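Local coordinates for protein ferredoxin-NADP reductase (Neisseria gonorrhoeae MIA_2011_03-10, PDB 5TR9) that binds FAD and, as a ferredoxin-NADP reductase, probably passes electrons between NADP(H) and ferredoxin or a similar carrier, at residues R64-V69 against Y79-I84. Residues are numbered along the deposited sequence; the frame is centred on the assembly and turned at random. Where two conformers were deposited one is given.
Sequences RAYSVV and YFAVLI. With FAD (flavin-adenine dinucleotide), chain C.
Tyr66 and Tyr79 pack together beside the flavin site, in the FAD-binding beta-barrel of the ferredoxin reductase fold. Their strands, 60-67 and 76-82, are the outermost of the six-stranded antiparallel sheet. The short segments run at 122° to each other, and no direct hydrogen bond joins them. Side chains, one water and the flavin bridge the gap instead.

The Tyr79 ring reaches back to the first strand. With CG anti to its carbonyl carbon (chi1 -57°), its CD1 lies 3.6 Å from Tyr66 CB. The neighbouring CE1 meets Val68 CG2 at 3.9 Å, the methyl coming in obliquely. Tyr79 OH is held by a hydrogen bond to Ser51 OG on strand 50-57. In one of its two conformers, Val69 packs CG1 against Phe80 CB. The Phe80 ring leads away and meets Phe165 edge-to-face.

Tyr66 takes a similar first torsion (chi1 -61°), which brings its CD1 close to FAD N3 and C2, while the ribityl O2' lies over one ring face, toward the rim. Its OH shares a 2.7 Å hydrogen bond with FAD O4'. Ala81 CB approaches the same ring obliquely, and Phe93 of helix 88-95 also meets it. Arg64 reaches the diphosphate. Its NE and NH2 donate to FAD O2A and O1A, two oxygens of one phosphate, and this fixes the turn of the guanidinium group.

Backbone groups from both strands read the pyrimidine edge. FAD N3 donates to Phe80 O at 2.8 Å, Val82 N donates to FAD O2, and Ser67 N donates to FAD O4 at 3.2 Å. Water 1 sits at the edge of the Tyr79 ring, in its plane. More acceptors surround it than it has protons. It accepts from Phe80 N at 2.8 Å, and Ser67 O and FAD O4 lie within its donor reach at 2.6 and 2.9 Å.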
loop_
_atom_site.group_PDB
_atom_site.type_symbol
_atom_site.label_atom_id
_atom_site.label_comp_id
_atom_site.label_asym_id
_atom_site.label_seq_id
_atom_site.Cartn_x
_atom_site.Cartn_y
_atom_site.Cartn_z
ATOM N N ARG A 64 -14.696 6.774 4.981
ATOM C CA ARG A 64 -13.966 5.909 4.051
ATOM C C ARG A 64 -12.661 5.436 4.686
ATOM O O ARG A 64 -12.081 6.117 5.538
ATOM C CB ARG A 64 -13.644 6.623 2.724
ATOM C CG ARG A 64 -14.858 6.966 1.848
ATOM C CD ARG A 64 -15.518 5.714 1.292
ATOM N NE ARG A 64 -16.507 6.007 0.250
ATOM C CZ ARG A 64 -17.780 6.328 0.485
ATOM N NH1 ARG A 64 -18.232 6.438 1.735
ATOM N NH2 ARG A 64 -18.610 6.551 -0.536
ATOM N N ALA A 65 -12.173 4.280 4.225
ATOM C CA ALA A 65 -10.925 3.710 4.733
ATOM C C ALA A 65 -9.723 4.127 3.882
ATOM O O ALA A 65 -9.815 4.217 2.650
ATOM C CB ALA A 65 -11.015 2.182 4.768
ATOM N N TYR A 66 -8.582 4.360 4.547
ATOM C CA TYR A 66 -7.323 4.720 3.885
ATOM C C TYR A 66 -6.164 4.070 4.618
ATOM O O TYR A 66 -6.083 4.171 5.842
ATOM C CB TYR A 66 -7.112 6.249 3.844
ATOM C CG TYR A 66 -8.232 6.876 3.070
ATOM C CD1 TYR A 66 -8.181 6.955 1.682
ATOM C CD2 TYR A 66 -9.370 7.324 3.726
ATOM C CE1 TYR A 66 -9.246 7.465 0.964
ATOM C CE2 TYR A 66 -10.432 7.827 3.025
ATOM C CZ TYR A 66 -10.360 7.907 1.653
ATOM O OH TYR A 66 -11.440 8.396 0.969
ATOM N N SER A 67 -5.261 3.430 3.879
ATOM C CA SER A 67 -4.065 2.881 4.524
ATOM C C SER A 67 -3.130 3.993 4.976
ATOM O O SER A 67 -2.868 4.942 4.235
ATOM C CB SER A 67 -3.306 1.971 3.562
ATOM O OG SER A 67 -4.140 0.930 3.078
ATOM N N VAL A 68 -2.585 3.864 6.189
ATOM C CA VAL A 68 -1.622 4.867 6.641
ATOM C C VAL A 68 -0.341 4.733 5.829
ATOM O O VAL A 68 0.239 3.644 5.741
ATOM C CB VAL A 68 -1.337 4.726 8.142
ATOM C CG1 VAL A 68 -0.412 5.861 8.588
ATOM C CG2 VAL A 68 -2.635 4.762 8.934
ATOM N N VAL A 69 0.115 5.845 5.232
ATOM C CA VAL A 69 1.369 5.797 4.483
ATOM C C VAL A 69 2.549 6.277 5.319
ATOM O O VAL A 69 3.694 5.906 5.016
ATOM C CB VAL A 69 1.295 6.584 3.154
ATOM C CG1 VAL A 69 0.023 6.235 2.391
ATOM C CG2 VAL A 69 1.380 8.064 3.382
ATOM N N TYR A 79 -1.697 10.096 4.266
ATOM C CA TYR A 79 -2.504 9.212 3.432
ATOM C C TYR A 79 -2.268 9.551 1.967
ATOM O O TYR A 79 -1.832 10.657 1.627
ATOM C CB TYR A 79 -4.004 9.329 3.774
ATOM C CG TYR A 79 -4.277 9.040 5.232
ATOM C CD1 TYR A 79 -4.442 7.733 5.678
ATOM C CD2 TYR A 79 -4.310 10.075 6.176
ATOM C CE1 TYR A 79 -4.664 7.459 7.026
ATOM C CE2 TYR A 79 -4.528 9.813 7.525
ATOM C CZ TYR A 79 -4.704 8.504 7.944
ATOM O OH TYR A 79 -4.917 8.265 9.288
ATOM N N PHE A 80 -2.520 8.558 1.107
ATOM C CA PHE A 80 -2.408 8.673 -0.348
ATOM C C PHE A 80 -3.771 8.346 -0.939
ATOM O O PHE A 80 -4.258 7.223 -0.777
ATOM C CB PHE A 80 -1.331 7.708 -0.876
ATOM C CG PHE A 80 -1.316 7.528 -2.381
ATOM C CD1 PHE A 80 -1.595 8.578 -3.238
ATOM C CD2 PHE A 80 -0.955 6.294 -2.934
ATOM C CE1 PHE A 80 -1.570 8.399 -4.624
ATOM C CE2 PHE A 80 -0.896 6.117 -4.313
ATOM C CZ PHE A 80 -1.207 7.162 -5.159
ATOM N N ALA A 81 -4.392 9.322 -1.612
ATOM C CA ALA A 81 -5.724 9.138 -2.177
ATOM C C ALA A 81 -5.751 9.415 -3.674
ATOM O O ALA A 81 -5.141 10.376 -4.162
ATOM C CB ALA A 81 -6.755 10.046 -1.478
ATOM N N VAL A 82 -6.464 8.558 -4.401
ATOM C CA VAL A 82 -6.766 8.790 -5.811
ATOM C C VAL A 82 -8.143 9.434 -5.899
ATOM O O VAL A 82 -9.119 8.924 -5.334
ATOM C CB VAL A 82 -6.710 7.486 -6.628
ATOM C CG1 VAL A 82 -7.389 6.382 -5.898
ATOM C CG2 VAL A 82 -7.383 7.669 -7.987
ATOM N N LEU A 83 -8.232 10.556 -6.622
ATOM C CA LEU A 83 -9.512 11.254 -6.729
ATOM C C LEU A 83 -10.351 10.607 -7.826
ATOM O O LEU A 83 -9.947 10.563 -8.995
ATOM C CB LEU A 83 -9.298 12.746 -6.985
ATOM C CG LEU A 83 -8.475 13.438 -5.896
ATOM C CD1 LEU A 83 -8.284 14.913 -6.234
ATOM C CD2 LEU A 83 -9.102 13.276 -4.507
ATOM N N ILE A 84 -11.520 10.093 -7.446
ATOM C CA ILE A 84 -12.372 9.311 -8.334
ATOM C C ILE A 84 -13.464 10.212 -8.894
ATOM O O ILE A 84 -14.130 10.938 -8.140
ATOM C CB ILE A 84 -12.987 8.112 -7.587
ATOM C CG1 ILE A 84 -11.894 7.199 -7.017
ATOM C CG2 ILE A 84 -13.964 7.354 -8.503
ATOM C CD1 ILE A 84 -11.028 6.560 -8.083
HETATM P PA FAD C . -16.469 5.607 -3.644
HETATM O O1A FAD C . -17.948 5.808 -3.629
HETATM O O2A FAD C . -15.855 5.031 -2.372
HETATM O O5B FAD C . -16.020 4.656 -4.799
HETATM C C5B FAD C . -16.506 4.829 -6.145
HETATM C C4B FAD C . -15.766 3.841 -7.013
HETATM O O4B FAD C . -14.409 4.299 -7.187
HETATM C C3B FAD C . -15.617 2.447 -6.420
HETATM O O3B FAD C . -16.754 1.632 -6.685
HETATM C C2B FAD C . -14.379 1.914 -7.142
HETATM O O2B FAD C . -14.703 1.414 -8.436
HETATM C C1B FAD C . -13.544 3.182 -7.323
HETATM N N9A FAD C . -12.456 3.350 -6.372
HETATM C C8A FAD C . -12.547 3.678 -5.046
HETATM N N7A FAD C . -11.383 3.813 -4.451
HETATM C C5A FAD C . -10.468 3.574 -5.465
HETATM C C6A FAD C . -9.062 3.565 -5.485
HETATM N N6A FAD C . -8.308 3.805 -4.407
HETATM N N1A FAD C . -8.453 3.276 -6.658
HETATM C C2A FAD C . -9.210 3.036 -7.735
HETATM N N3A FAD C . -10.543 3.014 -7.835
HETATM C C4A FAD C . -11.115 3.303 -6.658
HETATM N N1 FAD C . -8.449 4.685 -1.415
HETATM C C2 FAD C . -7.325 5.436 -1.591
HETATM O O2 FAD C . -7.289 6.348 -2.430
HETATM N N3 FAD C . -6.196 5.152 -0.832
HETATM C C4 FAD C . -6.090 4.148 0.120
HETATM O O4 FAD C . -5.044 3.992 0.750
HETATM C C4X FAD C . -7.293 3.374 0.300
HETATM N N5 FAD C . -7.274 2.383 1.173
HETATM C C5X FAD C . -8.432 1.646 1.339
HETATM C C6 FAD C . -8.431 0.598 2.264
HETATM C C7 FAD C . -9.568 -0.174 2.469
HETATM C C7M FAD C . -9.540 -1.287 3.484
HETATM C C8 FAD C . -10.738 0.108 1.747
HETATM C C8M FAD C . -11.987 -0.712 1.958
HETATM C C9 FAD C . -10.740 1.149 0.819
HETATM C C9A FAD C . -9.603 1.922 0.614
HETATM N N10 FAD C . -9.556 2.960 -0.349
HETATM C C10 FAD C . -8.430 3.721 -0.506
HETATM C "C1'" FAD C . -10.768 3.400 -1.043
HETATM C "C2'" FAD C . -11.388 4.588 -0.283
HETATM O "O2'" FAD C . -11.959 4.178 0.961
HETATM C "C3'" FAD C . -12.453 5.299 -1.121
HETATM O "O3'" FAD C . -13.354 4.338 -1.659
HETATM C "C4'" FAD C . -11.880 6.252 -2.172
HETATM O "O4'" FAD C . -11.233 7.338 -1.503
HETATM C "C5'" FAD C . -12.933 6.806 -3.108
HETATM O "O5'" FAD C . -13.990 7.397 -2.326
HETATM P P FAD C . -15.218 8.109 -3.035
HETATM O O1P FAD C . -14.723 9.284 -3.869
HETATM O O2P FAD C . -16.246 8.370 -1.990
HETATM O O3P FAD C . -15.737 6.959 -4.029
HETATM O O HOH W 1 -3.678 6.178 2.079
#